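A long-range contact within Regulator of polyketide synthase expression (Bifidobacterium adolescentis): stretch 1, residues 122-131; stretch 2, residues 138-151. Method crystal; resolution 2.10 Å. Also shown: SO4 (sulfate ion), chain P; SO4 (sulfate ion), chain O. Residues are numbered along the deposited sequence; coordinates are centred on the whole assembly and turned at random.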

# COMPACT_ATOMS: atom_id res chain seq x y z
N GLU B 122 23.26 10.60 26.34
CA GLU B 122 22.43 10.77 25.15
C GLU B 122 21.19 9.87 25.23
O GLU B 122 21.20 8.84 25.91
CB GLU B 122 23.23 10.44 23.89
CG GLU B 122 24.58 11.16 23.78
CD GLU B 122 24.43 12.68 23.72
OE1 GLU B 122 23.34 13.17 23.35
OE2 GLU B 122 25.42 13.38 24.05
N PRO B 123 20.12 10.26 24.54
CA PRO B 123 18.89 9.46 24.52
C PRO B 123 19.10 8.07 23.93
O PRO B 123 20.00 7.84 23.12
CB PRO B 123 17.97 10.29 23.61
CG PRO B 123 18.46 11.69 23.79
CD PRO B 123 19.95 11.54 23.84
N LEU B 124 18.26 7.15 24.38
CA LEU B 124 18.26 5.77 23.94
C LEU B 124 16.79 5.44 23.70
O LEU B 124 15.94 5.79 24.52
CB LEU B 124 18.83 4.90 25.05
CG LEU B 124 18.81 3.38 24.91
CD1 LEU B 124 19.79 2.94 23.83
CD2 LEU B 124 19.16 2.72 26.24
N TYR B 125 16.49 4.77 22.59
CA TYR B 125 15.10 4.41 22.28
C TYR B 125 14.93 2.93 21.95
O TYR B 125 15.72 2.36 21.19
CB TYR B 125 14.57 5.26 21.11
CG TYR B 125 13.15 4.92 20.72
CD1 TYR B 125 12.08 5.54 21.34
CD2 TYR B 125 12.87 3.96 19.74
CE1 TYR B 125 10.77 5.24 20.99
CE2 TYR B 125 11.55 3.65 19.38
CZ TYR B 125 10.50 4.30 20.02
OH TYR B 125 9.19 4.03 19.70
N LEU B 126 13.90 2.31 22.51
CA LEU B 126 13.57 0.90 22.27
C LEU B 126 12.21 0.81 21.57
O LEU B 126 11.23 1.30 22.11
CB LEU B 126 13.50 0.14 23.61
CG LEU B 126 13.03 -1.33 23.53
CD1 LEU B 126 13.97 -2.17 22.67
CD2 LEU B 126 12.85 -1.99 24.91
N SER B 127 12.15 0.21 20.39
CA SER B 127 10.90 0.17 19.63
C SER B 127 10.00 -0.99 20.06
O SER B 127 10.48 -1.94 20.65
CB SER B 127 11.17 0.04 18.13
OG SER B 127 11.29 -1.33 17.76
N PRO B 128 8.70 -0.91 19.73
CA PRO B 128 7.83 -2.07 19.90
C PRO B 128 8.24 -3.19 18.94
O PRO B 128 9.03 -2.97 18.01
CB PRO B 128 6.44 -1.54 19.50
CG PRO B 128 6.55 -0.05 19.56
CD PRO B 128 7.97 0.27 19.22
N VAL B 129 7.71 -4.39 19.16
CA VAL B 129 7.93 -5.50 18.23
C VAL B 129 7.11 -5.23 16.96
O VAL B 129 5.99 -4.74 17.03
CB VAL B 129 7.51 -6.85 18.84
CG1 VAL B 129 7.69 -8.00 17.83
CG2 VAL B 129 8.33 -7.14 20.08
N ARG B 130 7.70 -5.53 15.80
CA ARG B 130 7.01 -5.35 14.53
C ARG B 130 7.27 -6.59 13.68
O ARG B 130 8.18 -7.37 13.98
CB ARG B 130 7.49 -4.08 13.82
CG ARG B 130 7.44 -2.82 14.66
CD ARG B 130 6.27 -1.93 14.27
NE ARG B 130 6.18 -0.71 15.06
CZ ARG B 130 5.08 -0.33 15.71
NH1 ARG B 130 4.00 -1.10 15.67
NH2 ARG B 130 5.07 0.80 16.41
N SER B 131 6.47 -6.79 12.63
CA SER B 131 6.60 -8.01 11.83
C SER B 131 6.95 -7.76 10.37
O SER B 131 6.44 -6.82 9.74
CB SER B 131 5.33 -8.86 11.93
OG SER B 131 4.22 -8.13 11.44
N HIS B 138 9.32 0.19 9.72
CA HIS B 138 8.61 0.91 10.77
C HIS B 138 9.45 1.06 12.04
O HIS B 138 9.57 2.15 12.60
CB HIS B 138 7.29 0.19 11.09
CG HIS B 138 6.37 0.98 11.98
ND1 HIS B 138 5.06 0.61 12.22
CD2 HIS B 138 6.58 2.12 12.68
CE1 HIS B 138 4.50 1.50 13.02
NE2 HIS B 138 5.40 2.42 13.32
N ALA B 139 10.03 -0.05 12.52
CA ALA B 139 10.84 -0.04 13.73
C ALA B 139 12.03 0.90 13.60
O ALA B 139 12.32 1.70 14.50
CB ALA B 139 11.32 -1.47 14.08
N LEU B 140 12.74 0.81 12.49
CA LEU B 140 13.89 1.69 12.28
C LEU B 140 13.49 3.17 12.17
O LEU B 140 14.17 4.04 12.70
CB LEU B 140 14.70 1.24 11.07
CG LEU B 140 15.51 -0.04 11.32
CD1 LEU B 140 16.08 -0.63 10.02
CD2 LEU B 140 16.63 0.27 12.29
N ARG B 141 12.40 3.46 11.48
CA ARG B 141 11.99 4.84 11.32
C ARG B 141 11.45 5.46 12.62
O ARG B 141 11.81 6.57 12.97
CB ARG B 141 11.02 4.99 10.15
CG ARG B 141 11.72 4.87 8.79
CD ARG B 141 10.77 5.01 7.62
NE ARG B 141 10.07 6.29 7.57
CZ ARG B 141 10.53 7.37 6.95
NH1 ARG B 141 11.71 7.34 6.33
NH2 ARG B 141 9.82 8.50 6.94
N GLU B 142 10.60 4.73 13.35
CA GLU B 142 10.11 5.30 14.61
C GLU B 142 11.28 5.52 15.56
O GLU B 142 11.26 6.45 16.37
CB GLU B 142 9.02 4.43 15.25
CG GLU B 142 9.47 3.04 15.72
CD GLU B 142 8.28 2.11 15.94
OE1 GLU B 142 7.18 2.60 16.29
OE2 GLU B 142 8.42 0.88 15.75
N THR B 143 12.30 4.67 15.45
CA THR B 143 13.50 4.82 16.27
C THR B 143 14.27 6.07 15.85
O THR B 143 14.62 6.91 16.68
CB THR B 143 14.40 3.57 16.21
OG1 THR B 143 13.70 2.46 16.78
CG2 THR B 143 15.69 3.80 16.98
N MSE B 144 14.52 6.20 14.55
CA MSE B 144 15.16 7.41 14.03
C MSE B 144 14.43 8.70 14.46
O MSE B 144 15.05 9.61 15.00
CB MSE B 144 15.24 7.36 12.51
CG MSE B 144 15.62 8.74 11.87
SE MSE B 144 15.57 8.60 9.92
CE MSE B 144 13.63 8.61 9.70
N PHE B 145 13.14 8.78 14.19
CA PHE B 145 12.38 9.98 14.54
C PHE B 145 12.33 10.26 16.05
O PHE B 145 12.36 11.42 16.47
CB PHE B 145 10.96 9.92 13.98
CG PHE B 145 10.86 10.28 12.52
CD1 PHE B 145 11.11 11.57 12.08
CD2 PHE B 145 10.45 9.33 11.59
CE1 PHE B 145 10.98 11.91 10.74
CE2 PHE B 145 10.33 9.65 10.25
CZ PHE B 145 10.59 10.94 9.82
N SER B 146 12.23 9.21 16.86
CA SER B 146 12.22 9.37 18.32
C SER B 146 13.52 9.97 18.81
O SER B 146 13.53 10.85 19.66
CB SER B 146 11.96 8.03 19.05
OG SER B 146 10.61 7.61 18.90
N LEU B 147 14.64 9.50 18.25
CA LEU B 147 15.94 10.00 18.68
C LEU B 147 16.11 11.45 18.26
O LEU B 147 16.65 12.24 19.01
CB LEU B 147 17.07 9.13 18.12
CG LEU B 147 17.18 7.71 18.71
CD1 LEU B 147 18.13 6.81 17.90
CD2 LEU B 147 17.62 7.73 20.19
N GLN B 148 15.64 11.80 17.06
CA GLN B 148 15.68 13.20 16.61
C GLN B 148 14.74 14.10 17.42
O GLN B 148 14.99 15.29 17.57
CB GLN B 148 15.33 13.29 15.12
CG GLN B 148 16.36 12.65 14.19
CD GLN B 148 16.08 12.91 12.72
OE1 GLN B 148 14.95 12.77 12.26
NE2 GLN B 148 17.12 13.30 11.98
N ALA B 149 13.67 13.53 17.95
CA ALA B 149 12.67 14.27 18.71
C ALA B 149 13.07 14.45 20.19
O ALA B 149 12.68 15.43 20.83
CB ALA B 149 11.31 13.54 18.61
N ALA B 150 13.85 13.52 20.71
CA ALA B 150 14.20 13.47 22.13
C ALA B 150 14.65 14.80 22.75
O ALA B 150 14.35 15.06 23.91
CB ALA B 150 15.24 12.38 22.39
N PRO B 151 15.39 15.63 22.01
CA PRO B 151 15.85 16.86 22.67
C PRO B 151 14.72 17.77 23.14
O PRO B 151 14.94 18.64 23.97
CB PRO B 151 16.68 17.56 21.58
CG PRO B 151 17.22 16.39 20.75
CD PRO B 151 16.05 15.42 20.71
S SO4 P . 3.24 -4.50 12.97
O1 SO4 P . 3.25 -3.51 14.05
O2 SO4 P . 3.05 -5.84 13.54
O3 SO4 P . 2.13 -4.21 12.07
O4 SO4 P . 4.49 -4.46 12.24
S SO4 O . -0.12 0.52 16.25
O1 SO4 O . 0.32 0.56 17.64
O2 SO4 O . -1.02 -0.61 16.05
O3 SO4 O . -0.84 1.75 15.91
O4 SO4 O . 1.04 0.38 15.38

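The strand around Tyr125 runs nearly antiparallel to the helix that occupies most of stretch 2, their directions 149° apart and their axes 8.4 Å apart at closest. Pro123, Tyr125 and Ser127 therefore meet the helix at Leu147, Thr143 and Ala139 in turn: alternate residues of the extended chain against successive turns of the helix. All three point toward the helix, while Leu124 and Leu126 point away.

The polar anchor is Arg130. Its guanidinium meets the carboxylate of Glu142 side-on in a two-pronged salt bridge: NE donates to Glu142 OE2 and NH2 to Glu142 OE1, each at 2.8 Å and with nearly straight N-H...O angles. Both carboxylate oxygens thus have a charged donor, which suits a glutamate that is buried. One face of the same guanidinium lies flat on the ring of His138, centres 3.6 Å apart and planes within 3° of parallel. Arginine can do both because its donors lie in the guanidinium plane and leave the faces free for stacking. The approach of Arg130 NE to His138 ND1, 3.3 Å, belongs to this stack and is not a hydrogen bond. The remaining nitrogen, Arg130 NH1, donates to O1 of the chain P sulfate at 3.0 Å and weakly to O4 of the chain O sulfate at 3.3 Å. These sulfates probably come from the crystallisation liquor.

Tyr125 fills the middle of the contact. Ser146 packs over its ring face, CB lying 3.7 Å from the ring centroid in a CH-pi contact, while Thr143 OG1 sits at the ring edge, 3.4 Å from Tyr125 CD2. These hydroxyls can border an aromatic ring because their donor needs are met within the helix: Ser146 OG donates to Glu142 O at 2.9 Å, and Thr143 OG1 to Ala139 O at 2.8 Å. Tyr125 OH is satisfied elsewhere in the structure. Ser127 OG donates to Pro128 O at 2.8 Å and is also hydrogen-bonded elsewhere in the structure, and the small side chain of Ala139 lets it come close, with Ser127 OG 3.7 Å from Ala139 CB.

Toward the start of stretch 1 the contact becomes apolar. The CA-to-CB bond of Leu147 points sideways to stretch 1, but the end of the side chain comes nearer, so that Leu147 CD2 lies 4.0 Å from Tyr125 CB and 4.3 Å from Pro123 CB. The compact side chain of Ala150 meets the proline ring, with Ala150 CB 3.6 Å from Pro123 CG.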